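Local coordinates for protein HAD superfamily hydrolase (Brucella suis biovar 1, PDB 6NQ4) that probably acts as a phosphatase of the haloacid dehalogenase superfamily, hydrolysing phosphorylated substrates at a metal-dependent site in a Rossmann-like core, at residues D42-V47 with L73-P78; P182-E187 with Y274-D279; I244-L249 with G268-D273; V262-G267 with I297-A302. One frame throughout, in Å; residues are numbered along the deposited sequence.

Contact 1 of 4, residues D42-V47 with L73-P78; sequences DVWGVV and LVTNSP. With NA (sodium ion), chain H; PO4 (phosphate ion), chain G.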
loop_
_atom_site.group_PDB
_atom_site.type_symbol
_atom_site.label_atom_id
_atom_site.label_comp_id
_atom_site.label_asym_id
_atom_site.label_seq_id
_atom_site.Cartn_x
_atom_site.Cartn_y
_atom_site.Cartn_z
ATOM N N ASP A 42 -3.114 5.731 5.698
ATOM C CA ASP A 42 -3.550 4.943 4.552
ATOM C C ASP A 42 -4.266 5.828 3.525
ATOM O O ASP A 42 -4.834 6.872 3.859
ATOM C CB ASP A 42 -4.555 3.945 5.143
ATOM C CG ASP A 42 -4.915 2.835 4.235
ATOM O OD1 ASP A 42 -4.158 2.576 3.285
ATOM O OD2 ASP A 42 -5.963 2.203 4.513
ATOM N N VAL A 43 -4.254 5.396 2.261
ATOM C CA VAL A 43 -4.904 6.147 1.182
ATOM C C VAL A 43 -6.222 5.498 0.728
ATOM O O VAL A 43 -7.310 6.028 1.001
ATOM C CB VAL A 43 -3.940 6.415 0.003
ATOM C CG1 VAL A 43 -4.674 7.130 -1.148
ATOM C CG2 VAL A 43 -2.721 7.264 0.469
ATOM N N TRP A 44 -6.162 4.348 0.051
ATOM C CA TRP A 44 -7.401 3.735 -0.443
ATOM C C TRP A 44 -8.301 3.301 0.710
ATOM O O TRP A 44 -7.866 2.623 1.647
ATOM C CB TRP A 44 -7.092 2.541 -1.334
ATOM C CG TRP A 44 -6.985 2.898 -2.779
ATOM C CD1 TRP A 44 -7.952 2.747 -3.735
ATOM C CD2 TRP A 44 -5.871 3.488 -3.425
ATOM N NE1 TRP A 44 -7.491 3.171 -4.945
ATOM C CE2 TRP A 44 -6.207 3.628 -4.792
ATOM C CE3 TRP A 44 -4.598 3.880 -2.991
ATOM C CZ2 TRP A 44 -5.329 4.173 -5.732
ATOM C CZ3 TRP A 44 -3.719 4.426 -3.923
ATOM C CH2 TRP A 44 -4.088 4.565 -5.279
ATOM N N GLY A 45 -9.563 3.699 0.634
ATOM C CA GLY A 45 -10.522 3.384 1.654
ATOM C C GLY A 45 -10.564 4.359 2.796
ATOM O O GLY A 45 -11.446 4.232 3.667
ATOM N N VAL A 46 -9.628 5.308 2.844
ATOM C CA VAL A 46 -9.535 6.249 3.955
ATOM C C VAL A 46 -9.570 7.671 3.417
ATOM O O VAL A 46 -10.348 8.502 3.900
ATOM C CB VAL A 46 -8.276 5.976 4.803
ATOM C CG1 VAL A 46 -8.081 7.088 5.839
ATOM C CG2 VAL A 46 -8.382 4.599 5.484
ATOM N N VAL A 47 -8.731 7.965 2.417
ATOM C CA VAL A 47 -8.703 9.277 1.765
ATOM C C VAL A 47 -9.558 9.295 0.499
ATOM O O VAL A 47 -10.221 10.300 0.194
ATOM C CB VAL A 47 -7.239 9.675 1.464
ATOM C CG1 VAL A 47 -7.182 10.942 0.602
ATOM C CG2 VAL A 47 -6.454 9.843 2.759
ATOM N N LEU A 73 1.347 10.097 3.683
ATOM C CA LEU A 73 0.392 9.114 3.189
ATOM C C LEU A 73 1.179 7.874 2.784
ATOM O O LEU A 73 2.140 7.970 2.013
ATOM C CB LEU A 73 -0.397 9.673 2.011
ATOM C CG LEU A 73 -1.199 10.938 2.331
ATOM C CD1 LEU A 73 -1.989 11.379 1.102
ATOM C CD2 LEU A 73 -2.119 10.689 3.512
ATOM N N VAL A 74 0.830 6.723 3.349
ATOM C CA VAL A 74 1.578 5.488 3.155
ATOM C C VAL A 74 0.604 4.485 2.548
ATOM O O VAL A 74 -0.380 4.095 3.196
ATOM C CB VAL A 74 2.156 4.971 4.483
ATOM C CG1 VAL A 74 2.949 3.679 4.267
ATOM C CG2 VAL A 74 3.038 6.052 5.156
ATOM N N THR A 75 0.851 4.087 1.305
ATOM C CA THR A 75 -0.104 3.303 0.542
ATOM C C THR A 75 0.578 2.122 -0.122
ATOM O O THR A 75 1.729 2.208 -0.544
ATOM C CB THR A 75 -0.780 4.184 -0.549
ATOM O OG1 THR A 75 -1.604 3.374 -1.394
ATOM C CG2 THR A 75 0.245 4.896 -1.422
ATOM N N ASN A 76 -0.145 1.018 -0.225
ATOM C CA ASN A 76 0.367 -0.153 -0.939
ATOM C C ASN A 76 0.259 -0.060 -2.468
ATOM O O ASN A 76 0.552 -1.047 -3.154
ATOM C CB ASN A 76 -0.276 -1.444 -0.417
ATOM C CG ASN A 76 0.493 -2.020 0.759
ATOM O OD1 ASN A 76 1.601 -1.557 1.066
ATOM N ND2 ASN A 76 -0.051 -3.041 1.400
ATOM N N SER A 77 -0.134 1.081 -3.027
ATOM C CA SER A 77 -0.117 1.228 -4.474
ATOM C C SER A 77 1.227 0.773 -5.037
ATOM O O SER A 77 2.280 1.147 -4.491
ATOM C CB SER A 77 -0.324 2.688 -4.856
ATOM O OG SER A 77 -0.206 2.828 -6.263
ATOM N N PRO A 78 1.236 -0.006 -6.121
ATOM C CA PRO A 78 2.498 -0.379 -6.770
ATOM C C PRO A 78 3.080 0.735 -7.609
ATOM O O PRO A 78 4.179 0.557 -8.156
ATOM C CB PRO A 78 2.072 -1.547 -7.669
ATOM C CG PRO A 78 0.672 -1.173 -8.074
ATOM C CD PRO A 78 0.065 -0.563 -6.831
HETATM NA NA NA H . -6.995 0.772 2.830
HETATM P P PO4 G . -3.785 1.280 0.541
HETATM O O1 PO4 G . -4.990 1.073 1.458
HETATM O O2 PO4 G . -3.739 2.713 0.040
HETATM O O3 PO4 G . -4.179 0.340 -0.614
HETATM O O4 PO4 G . -2.519 0.783 1.194
HETATM O O HOH W 1 -5.523 -0.997 3.786
HETATM O O HOH W 2 -7.825 -0.533 0.897
#

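Contact 2 of 4, residues P182-E187 with Y274-D279; sequences PDIMVE and YAVNGD. With EDO (1,2-ethanediol), chain C.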
loop_
_atom_site.group_PDB
_atom_site.type_symbol
_atom_site.label_atom_id
_atom_site.label_comp_id
_atom_site.label_asym_id
_atom_site.label_seq_id
_atom_site.Cartn_x
_atom_site.Cartn_y
_atom_site.Cartn_z
ATOM N N PRO A 182 1.193 -5.637 -1.701
ATOM C CA PRO A 182 0.742 -6.753 -0.853
ATOM C C PRO A 182 -0.767 -6.914 -0.723
ATOM O O PRO A 182 -1.192 -7.983 -0.264
ATOM C CB PRO A 182 1.344 -6.407 0.525
ATOM C CG PRO A 182 2.459 -5.500 0.250
ATOM C CD PRO A 182 2.089 -4.720 -0.974
ATOM N N ASP A 183 -1.574 -5.896 -1.041
ATOM C CA ASP A 183 -3.024 -6.009 -0.849
ATOM C C ASP A 183 -3.572 -7.171 -1.682
ATOM O O ASP A 183 -3.096 -7.441 -2.786
ATOM C CB ASP A 183 -3.742 -4.739 -1.335
ATOM C CG ASP A 183 -3.466 -3.491 -0.473
ATOM O OD1 ASP A 183 -2.813 -3.586 0.586
ATOM O OD2 ASP A 183 -3.935 -2.393 -0.886
ATOM N N ILE A 184 -4.597 -7.856 -1.152
ATOM C CA ILE A 184 -5.272 -8.896 -1.926
ATOM C C ILE A 184 -6.312 -8.288 -2.859
ATOM O O ILE A 184 -6.396 -8.641 -4.042
ATOM C CB ILE A 184 -5.909 -9.927 -0.980
ATOM C CG1 ILE A 184 -4.861 -10.505 -0.032
ATOM C CG2 ILE A 184 -6.671 -11.009 -1.788
ATOM C CD1 ILE A 184 -3.678 -11.090 -0.736
ATOM N N MET A 185 -7.129 -7.383 -2.333
ATOM C CA MET A 185 -8.106 -6.637 -3.123
ATOM C C MET A 185 -8.008 -5.175 -2.738
ATOM O O MET A 185 -7.414 -4.819 -1.716
ATOM C CB MET A 185 -9.559 -7.101 -2.890
ATOM C CG MET A 185 -9.766 -8.589 -3.125
ATOM S SD MET A 185 -11.502 -9.030 -3.372
ATOM C CE MET A 185 -11.625 -8.710 -5.147
ATOM N N VAL A 186 -8.601 -4.330 -3.577
ATOM C CA VAL A 186 -8.736 -2.906 -3.301
ATOM C C VAL A 186 -10.091 -2.456 -3.818
ATOM O O VAL A 186 -10.647 -3.040 -4.755
ATOM C CB VAL A 186 -7.590 -2.088 -3.963
ATOM C CG1 VAL A 186 -7.719 -2.083 -5.481
ATOM C CG2 VAL A 186 -7.509 -0.650 -3.414
ATOM N N GLU A 187 -10.628 -1.421 -3.207
ATOM C CA GLU A 187 -11.853 -0.853 -3.741
ATOM C C GLU A 187 -11.552 0.032 -4.947
ATOM O O GLU A 187 -10.461 0.611 -5.085
ATOM C CB GLU A 187 -12.605 -0.068 -2.671
ATOM C CG GLU A 187 -11.801 1.073 -2.084
ATOM C CD GLU A 187 -11.055 0.650 -0.839
ATOM O OE1 GLU A 187 -9.860 0.250 -0.956
ATOM O OE2 GLU A 187 -11.687 0.698 0.257
ATOM N N TYR A 274 -9.604 -8.964 2.507
ATOM C CA TYR A 274 -10.379 -9.979 1.800
ATOM C C TYR A 274 -9.478 -11.146 1.402
ATOM O O TYR A 274 -8.274 -10.989 1.185
ATOM C CB TYR A 274 -11.054 -9.376 0.559
ATOM C CG TYR A 274 -12.396 -8.711 0.831
ATOM C CD1 TYR A 274 -12.481 -7.526 1.559
ATOM C CD2 TYR A 274 -13.582 -9.260 0.335
ATOM C CE1 TYR A 274 -13.708 -6.914 1.804
ATOM C CE2 TYR A 274 -14.818 -8.659 0.582
ATOM C CZ TYR A 274 -14.871 -7.484 1.311
ATOM O OH TYR A 274 -16.082 -6.874 1.561
ATOM N N ALA A 275 -10.064 -12.334 1.339
ATOM C CA ALA A 275 -9.337 -13.534 0.955
ATOM C C ALA A 275 -9.394 -13.733 -0.564
ATOM O O ALA A 275 -10.167 -13.088 -1.273
ATOM C CB ALA A 275 -9.906 -14.752 1.685
ATOM N N VAL A 276 -8.562 -14.656 -1.058
ATOM C CA VAL A 276 -8.503 -14.961 -2.487
ATOM C C VAL A 276 -9.781 -15.606 -3.016
ATOM O O VAL A 276 -9.989 -15.654 -4.234
ATOM C CB VAL A 276 -7.204 -15.741 -2.805
ATOM C CG1 VAL A 276 -7.144 -16.179 -4.272
ATOM C CG2 VAL A 276 -5.995 -14.886 -2.471
ATOM N N ASN A 277 -10.667 -16.073 -2.141
ATOM C CA ASN A 277 -11.988 -16.509 -2.576
ATOM C C ASN A 277 -13.023 -15.389 -2.540
ATOM O O ASN A 277 -14.205 -15.644 -2.788
ATOM C CB ASN A 277 -12.462 -17.718 -1.763
ATOM C CG ASN A 277 -12.785 -17.370 -0.325
ATOM O OD1 ASN A 277 -12.422 -16.300 0.171
ATOM N ND2 ASN A 277 -13.472 -18.283 0.359
ATOM N N GLY A 278 -12.611 -14.163 -2.231
ATOM C CA GLY A 278 -13.527 -13.045 -2.189
ATOM C C GLY A 278 -14.291 -12.873 -0.894
ATOM O O GLY A 278 -15.185 -12.017 -0.836
ATOM N N ASP A 279 -13.974 -13.654 0.140
ATOM C CA ASP A 279 -14.625 -13.556 1.439
ATOM C C ASP A 279 -13.834 -12.650 2.375
ATOM O O ASP A 279 -12.599 -12.635 2.350
ATOM C CB ASP A 279 -14.718 -14.936 2.088
ATOM C CG ASP A 279 -15.946 -15.720 1.650
ATOM O OD1 ASP A 279 -16.779 -15.192 0.882
ATOM O OD2 ASP A 279 -16.076 -16.878 2.091
HETATM C C1 EDO C . -4.023 0.560 -4.704
HETATM O O1 EDO C . -3.745 -0.036 -5.982
HETATM C C2 EDO C . -3.490 -0.344 -3.596
HETATM O O2 EDO C . -4.161 -1.626 -3.582
#

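Contact 3 of 4, residues I244-L249 with G268-D273; sequences IGDGVL and GVHAAD. With NA (sodium ion), chain H.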
loop_
_atom_site.group_PDB
_atom_site.type_symbol
_atom_site.label_atom_id
_atom_site.label_comp_id
_atom_site.label_asym_id
_atom_site.label_seq_id
_atom_site.Cartn_x
_atom_site.Cartn_y
_atom_site.Cartn_z
ATOM N N ILE A 244 -2.640 5.215 10.731
ATOM C CA ILE A 244 -4.083 5.200 10.476
ATOM C C ILE A 244 -4.364 4.306 9.272
ATOM O O ILE A 244 -3.743 4.476 8.222
ATOM C CB ILE A 244 -4.614 6.617 10.182
ATOM C CG1 ILE A 244 -4.240 7.597 11.298
ATOM C CG2 ILE A 244 -6.134 6.580 9.937
ATOM C CD1 ILE A 244 -4.647 9.019 11.023
ATOM N N GLY A 245 -5.332 3.399 9.389
ATOM C CA GLY A 245 -5.704 2.614 8.215
ATOM C C GLY A 245 -6.901 1.730 8.476
ATOM O O GLY A 245 -7.356 1.582 9.617
ATOM N N ASP A 246 -7.410 1.148 7.388
ATOM C CA ASP A 246 -8.561 0.254 7.462
ATOM C C ASP A 246 -8.224 -1.203 7.178
ATOM O O ASP A 246 -9.129 -2.040 7.145
ATOM C CB ASP A 246 -9.752 0.743 6.617
ATOM C CG ASP A 246 -9.657 0.351 5.138
ATOM O OD1 ASP A 246 -8.550 0.234 4.601
ATOM O OD2 ASP A 246 -10.709 0.200 4.488
ATOM N N GLY A 247 -6.945 -1.544 6.975
ATOM C CA GLY A 247 -6.552 -2.920 6.768
ATOM C C GLY A 247 -5.928 -3.517 8.013
ATOM O O GLY A 247 -4.917 -3.024 8.505
ATOM N N VAL A 248 -6.523 -4.600 8.510
ATOM C CA VAL A 248 -5.963 -5.225 9.707
ATOM C C VAL A 248 -4.608 -5.852 9.404
ATOM O O VAL A 248 -3.640 -5.673 10.156
ATOM C CB VAL A 248 -6.950 -6.234 10.318
ATOM C CG1 VAL A 248 -6.305 -6.983 11.498
ATOM C CG2 VAL A 248 -8.247 -5.535 10.760
ATOM N N LEU A 249 -4.509 -6.582 8.297
ATOM C CA LEU A 249 -3.278 -7.301 7.974
ATOM C C LEU A 249 -2.241 -6.448 7.252
ATOM O O LEU A 249 -1.138 -6.942 6.992
ATOM C CB LEU A 249 -3.573 -8.552 7.140
ATOM C CG LEU A 249 -4.373 -9.665 7.810
ATOM C CD1 LEU A 249 -4.182 -10.972 7.061
ATOM C CD2 LEU A 249 -3.962 -9.818 9.255
ATOM N N GLY A 268 -14.328 1.183 7.281
ATOM C CA GLY A 268 -13.790 0.993 5.954
ATOM C C GLY A 268 -14.211 -0.323 5.328
ATOM O O GLY A 268 -14.777 -1.208 5.973
ATOM N N VAL A 269 -13.913 -0.447 4.033
ATOM C CA VAL A 269 -14.177 -1.692 3.322
ATOM C C VAL A 269 -13.282 -2.806 3.843
ATOM O O VAL A 269 -13.663 -3.984 3.822
ATOM C CB VAL A 269 -14.005 -1.488 1.803
ATOM C CG1 VAL A 269 -14.163 -2.799 1.053
ATOM C CG2 VAL A 269 -14.985 -0.440 1.290
ATOM N N HIS A 270 -12.082 -2.471 4.316
ATOM C CA HIS A 270 -11.098 -3.488 4.684
ATOM C C HIS A 270 -10.746 -4.367 3.488
ATOM O O HIS A 270 -10.543 -5.574 3.638
ATOM C CB HIS A 270 -11.533 -4.336 5.889
ATOM C CG HIS A 270 -12.259 -3.565 6.942
ATOM N ND1 HIS A 270 -11.700 -2.498 7.610
ATOM C CD2 HIS A 270 -13.503 -3.720 7.452
ATOM C CE1 HIS A 270 -12.573 -2.018 8.479
ATOM N NE2 HIS A 270 -13.674 -2.747 8.406
ATOM N N ALA A 271 -10.649 -3.742 2.298
ATOM C CA ALA A 271 -10.410 -4.499 1.071
ATOM C C ALA A 271 -9.138 -5.335 1.158
ATOM O O ALA A 271 -9.084 -6.452 0.633
ATOM C CB ALA A 271 -10.370 -3.557 -0.135
ATOM N N ALA A 272 -8.091 -4.808 1.803
ATOM C CA ALA A 272 -6.843 -5.554 1.900
ATOM C C ALA A 272 -6.973 -6.828 2.724
ATOM O O ALA A 272 -6.105 -7.705 2.626
ATOM C CB ALA A 272 -5.736 -4.671 2.497
ATOM N N ASP A 273 -8.033 -6.957 3.524
ATOM C CA ASP A 273 -8.255 -8.117 4.382
ATOM C C ASP A 273 -9.128 -9.188 3.730
ATOM O O ASP A 273 -9.391 -10.214 4.367
ATOM C CB ASP A 273 -8.934 -7.685 5.689
ATOM C CG ASP A 273 -8.038 -6.843 6.576
ATOM O OD1 ASP A 273 -6.805 -7.071 6.584
ATOM O OD2 ASP A 273 -8.577 -5.966 7.284
HETATM NA NA NA H . -6.995 0.772 2.830
HETATM O O HOH W 3 -10.408 -0.710 2.037
HETATM O O HOH W 4 -7.902 -2.459 3.549
HETATM O O HOH W 1 -5.523 -0.997 3.786
HETATM O O HOH W 2 -7.825 -0.533 0.897
#

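Contact 4 of 4, residues V262-G267 with I297-A302; sequences VLYISG and IASLHA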
loop_
_atom_site.group_PDB
_atom_site.type_symbol
_atom_site.label_atom_id
_atom_site.label_comp_id
_atom_site.label_asym_id
_atom_site.label_seq_id
_atom_site.Cartn_x
_atom_site.Cartn_y
_atom_site.Cartn_z
ATOM N N VAL A 262 -1.834 2.800 16.638
ATOM C CA VAL A 262 -2.641 2.726 15.437
ATOM C C VAL A 262 -4.058 3.181 15.721
ATOM O O VAL A 262 -4.628 2.950 16.795
ATOM C CB VAL A 262 -2.567 1.370 14.692
ATOM C CG1 VAL A 262 -3.409 0.322 15.372
ATOM C CG2 VAL A 262 -2.987 1.535 13.224
ATOM N N LEU A 263 -4.599 3.897 14.746
ATOM C CA LEU A 263 -6.000 4.281 14.694
ATOM C C LEU A 263 -6.637 3.477 13.564
ATOM O O LEU A 263 -6.281 3.652 12.392
ATOM C CB LEU A 263 -6.140 5.778 14.427
ATOM C CG LEU A 263 -7.552 6.274 14.114
ATOM C CD1 LEU A 263 -8.483 6.018 15.281
ATOM C CD2 LEU A 263 -7.548 7.744 13.771
ATOM N N TYR A 264 -7.569 2.592 13.919
ATOM C CA TYR A 264 -8.239 1.722 12.961
ATOM C C TYR A 264 -9.513 2.396 12.468
ATOM O O TYR A 264 -10.317 2.886 13.268
ATOM C CB TYR A 264 -8.574 0.394 13.650
ATOM C CG TYR A 264 -9.313 -0.654 12.833
ATOM C CD1 TYR A 264 -8.840 -1.072 11.595
ATOM C CD2 TYR A 264 -10.457 -1.267 13.337
ATOM C CE1 TYR A 264 -9.504 -2.051 10.866
ATOM C CE2 TYR A 264 -11.117 -2.240 12.621
ATOM C CZ TYR A 264 -10.640 -2.635 11.393
ATOM O OH TYR A 264 -11.317 -3.621 10.698
ATOM N N ILE A 265 -9.693 2.425 11.149
ATOM C CA ILE A 265 -10.887 2.991 10.533
ATOM C C ILE A 265 -11.874 1.839 10.375
ATOM O O ILE A 265 -11.841 1.090 9.394
ATOM C CB ILE A 265 -10.563 3.683 9.208
ATOM C CG1 ILE A 265 -9.488 4.755 9.433
ATOM C CG2 ILE A 265 -11.826 4.326 8.604
ATOM C CD1 ILE A 265 -9.865 5.792 10.497
ATOM N N SER A 266 -12.765 1.705 11.358
ATOM C CA SER A 266 -13.572 0.501 11.505
ATOM C C SER A 266 -14.691 0.397 10.478
ATOM O O SER A 266 -15.152 -0.720 10.205
ATOM C CB SER A 266 -14.141 0.433 12.924
ATOM O OG SER A 266 -14.955 1.558 13.209
ATOM N N GLY A 267 -15.133 1.516 9.907
ATOM C CA GLY A 267 -16.148 1.534 8.876
ATOM C C GLY A 267 -15.632 1.390 7.459
ATOM O O GLY A 267 -16.420 1.451 6.506
ATOM N N ILE A 297 -5.039 1.629 19.487
ATOM C CA ILE A 297 -5.330 2.569 20.567
ATOM C C ILE A 297 -6.706 3.180 20.369
ATOM O O ILE A 297 -7.412 3.475 21.342
ATOM C CB ILE A 297 -4.239 3.654 20.720
ATOM C CG1 ILE A 297 -4.122 4.506 19.454
ATOM C CG2 ILE A 297 -2.903 3.035 21.089
ATOM C CD1 ILE A 297 -4.096 6.002 19.715
ATOM N N ALA A 298 -7.124 3.354 19.118
ATOM C CA ALA A 298 -8.390 4.010 18.863
ATOM C C ALA A 298 -9.036 3.439 17.610
ATOM O O ALA A 298 -8.383 2.837 16.748
ATOM C CB ALA A 298 -8.230 5.532 18.763
ATOM N N SER A 299 -10.342 3.641 17.537
ATOM C CA SER A 299 -11.163 3.280 16.396
ATOM C C SER A 299 -12.002 4.494 16.042
ATOM O O SER A 299 -12.504 5.185 16.932
ATOM C CB SER A 299 -12.111 2.137 16.768
ATOM O OG SER A 299 -11.877 0.997 15.965
ATOM N N LEU A 300 -12.138 4.759 14.747
ATOM C CA LEU A 300 -13.070 5.749 14.232
ATOM C C LEU A 300 -13.800 5.115 13.062
ATOM O O LEU A 300 -13.188 4.406 12.256
ATOM C CB LEU A 300 -12.352 7.002 13.718
ATOM C CG LEU A 300 -12.055 8.151 14.675
ATOM C CD1 LEU A 300 -11.364 9.281 13.913
ATOM C CD2 LEU A 300 -13.335 8.629 15.334
ATOM N N HIS A 301 -15.106 5.369 12.972
ATOM C CA HIS A 301 -15.884 4.812 11.871
ATOM C C HIS A 301 -15.321 5.253 10.524
ATOM O O HIS A 301 -15.144 4.439 9.612
ATOM C CB HIS A 301 -17.335 5.258 12.002
ATOM C CG HIS A 301 -18.242 4.627 10.999
ATOM N ND1 HIS A 301 -18.548 3.283 11.016
ATOM C CD2 HIS A 301 -18.903 5.153 9.941
ATOM C CE1 HIS A 301 -19.361 3.009 10.012
ATOM N NE2 HIS A 301 -19.595 4.125 9.346
ATOM N N ALA A 302 -15.035 6.546 10.389
ATOM C CA ALA A 302 -14.405 7.112 9.206
ATOM C C ALA A 302 -13.458 8.194 9.688
ATOM O O ALA A 302 -13.617 8.728 10.789
ATOM C CB ALA A 302 -15.452 7.750 8.282
HETATM O O HOH W 5 -2.069 0.890 18.923
#

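Contact 1 of 4, residues D42-V47 with L73-P78
Two phosphate-binding loops of the HAD core meet where the loop 42-47, which carries the family's first motif, comes up to the end of strand 70-75, which carries its second. Beneath the site Val43 lays CG2 across the flank of Leu73, 3.7 Å from CB, and the same methyl packs on Thr75 CB. A branched aliphatic side chain suits this buried floor. On the phosphate side, Thr75 OG1 donates to phosphate O2 at 2.7 Å, and Trp44 N gives that oxygen a second, nearly straight bond of 2.9 Å. Thr75 OG1 lies anti to its own backbone N (chi1 173°), which aims the hydroxyl at the phosphate. It also accepts from Ser77 N at 3.2 Å, closing an ST turn that fixes its rotation. The amide just after Thr75, Asn76 N, binds phosphate O4 at 2.8 Å. The Trp44 ring brings CE3 edge-on to Thr75 OG1 at 3.4 Å, walling that side, while Trp44 O and Asp42 OD2 each hold the sodium ion at 2.4 Å. Asp42 OD1 makes a salt bridge with Lys215, which also binds the phosphate. As in relatives, Asp42 probably occupies the position of the nucleophilic aspartate. Amide donors, a hydroxyl, a lysine and a metal ion thus surround the phosphate, a setting that would probably offset its negative charge.

Contact 2 of 4, residues P182-E187 with Y274-D279
Ala275 N donates to Asp279 O at 2.7 Å, and this short bond closes the loop that lies against Ile184. Inside it a type I turn runs from Ala275 to Gly278, with Gly278 N bonded back to Ala275 O. Asn277 OD1 accepts from Asp279 N in an Asx turn, the donor standing well above the plane of the amide carbonyl. The positive phi of Gly278 (84°) would press a side chain against the preceding carbonyl O, so glycine suits the end of the turn. Across the contact the meeting is apolar. Ile184 turns its branch point toward residues 274-279: CB and CG2 each lie 3.4 Å from Tyr274 O, and CG2 continues to Val276 CG2 at 4.0 Å, the two side chains crossing at about a right angle. CG2 points there because it stands anti to the backbone N of Ile184. Next along, Met185 bends at chi3 (85°) and brings SD to 4.0 Å from Tyr274 CB. The sulfur is 5.0 Å from the centroid of the Tyr274 ring, obliquely placed, in a Met-aromatic contact; the unbranched, bendable methionine chain lets sulfur lie beside the ring. Helix 196-205 lies beside both Ile184 and Val276, with Ala198 and Arg201 on Ile184 and Arg201 and Glu202 on Val276. On the pocket side Asp183 OD2 accepts from an ethanediol, while OD1 holds Asn76. Because residues 182-187 enter the small hairpin of strands 185-188 and 191-194 in the inserted region, the arrangement fits a cap-to-core interface of a HAD enzyme with a C2-type cap.

Contact 3 of 4, residues I244-L249 with G268-D273
Gly268 brings its CA within 3.5 Å of Asp246 OD2, an approach that suits glycine because a CB here would run into that oxygen. Val269 passes at the margin, and the chain then takes a left-handed conformation at His270. This residue grips Asp246 twice. His270 N reaches OD2 at 3.0 Å, coming from above the carboxylate plane, and His270 ND1 donates to the backbone O of Asp246 at 2.7 Å. That second bond lies in both the ring plane and the carbonyl plane, which helps to set the rotation of the imidazole, with a weak bond from NE2 to Ser266 O. Ala271 N and Ala272 N bind Asp246 through one water each, the first water donating to OD2 and the second to OD1. Held in this way, Asp246 OD1 coordinates the sodium ion at 2.4 Å. Asp273 completes the 3-10 turn, its N bonded to His270 O. Its carboxylate spans the start of helix 248-258: OD2 accepts from Val248 N at 2.8 Å and OD1 from Leu249 N at 2.9 Å, both with syn lone pairs. A carboxylate suits the first amides of a helix, which lack i-4 carbonyl partners, and this N-terminal end would probably stabilise its charge. Asp251, from the same helix, takes Gly247 N, while Tyr264 of strand 261-265 meets the His270 ring. The segment 268-273 thus packs against the turn between strand 241-245 and helix 248-258, at the C-terminal ends of the sheet strands.

Contact 4 of 4, residues V262-G267 with I297-A302
Ile265 reaches over strand 298-300, its CB 4.1 Å from Leu300 O. Of its two branches, CG2 lies 3.5 Å from His301 O and beside Ala302 CA. The other branch, with CG1 anti to the carbonyl carbon (chi1 -56°), first meets Val46 and then lays its tip CD1 4.2 Å from Leu300 CB, passing Leu300 O as well. One side chain thereby fills the space beside the end of strand 298-300, as a beta-branched residue with a long arm can. On the same face Leu263 sets CD1 3.5 Å from Ala298 CB, where the small alanine lets the leucine close in, and its CD2 packs against Leu300 CD1. The other face carries Tyr264, whose ring edge passes Ser299 OG. The backbones pair as parallel strands at 28° to each other. Tyr264 N donates to Ala298 O at 3.0 Å, and Leu300 N answers to Tyr264 O, nearly head-on. Ser266 N extends the pairing to Leu300 O at 2.9 Å. Beyond the strands, Gly267 N binds His301 O at 2.9 Å, meeting a lone pair in the carbonyl plane. Gly267 suits this spot because a CB would collide with that oxygen. Its CA also lies over a face of the His301 ring, 4.0 Å from the centroid, in a CH-pi contact. Amides of 262-267 thus satisfy Ala298 O, Leu300 O and His301 O, while Leu263 and Ile265 pack on the face that carries Ala298 and Leu300, so this outermost strand is held by hydrogen bonds and apolar contact together.

Contacts 1 and 3 build the two halves of the metal site, their centres 10 Å apart: both bind the same sodium ion and share two of its waters, with Asp42 OD2 and Asp246 OD1 3.3 Å apart on it. Contact 4 continues the same parallel sheet outward, pairing with contact 3 through Gly245 O and Ile265 N at 2.9 Å, its centre about 18 Å from the centre of the chain. Contact 2 probably joins cap to core, and its segment 182-187 borders the pocket. Asn76 ND2 of contact 1 is 2.9 Å from its Asp183 OD1, and Ala271 of contact 3 packs on the backbone of Met185 and Val186. Contacts 2 and 4 do not touch, their nearest atoms being about 8 Å apart.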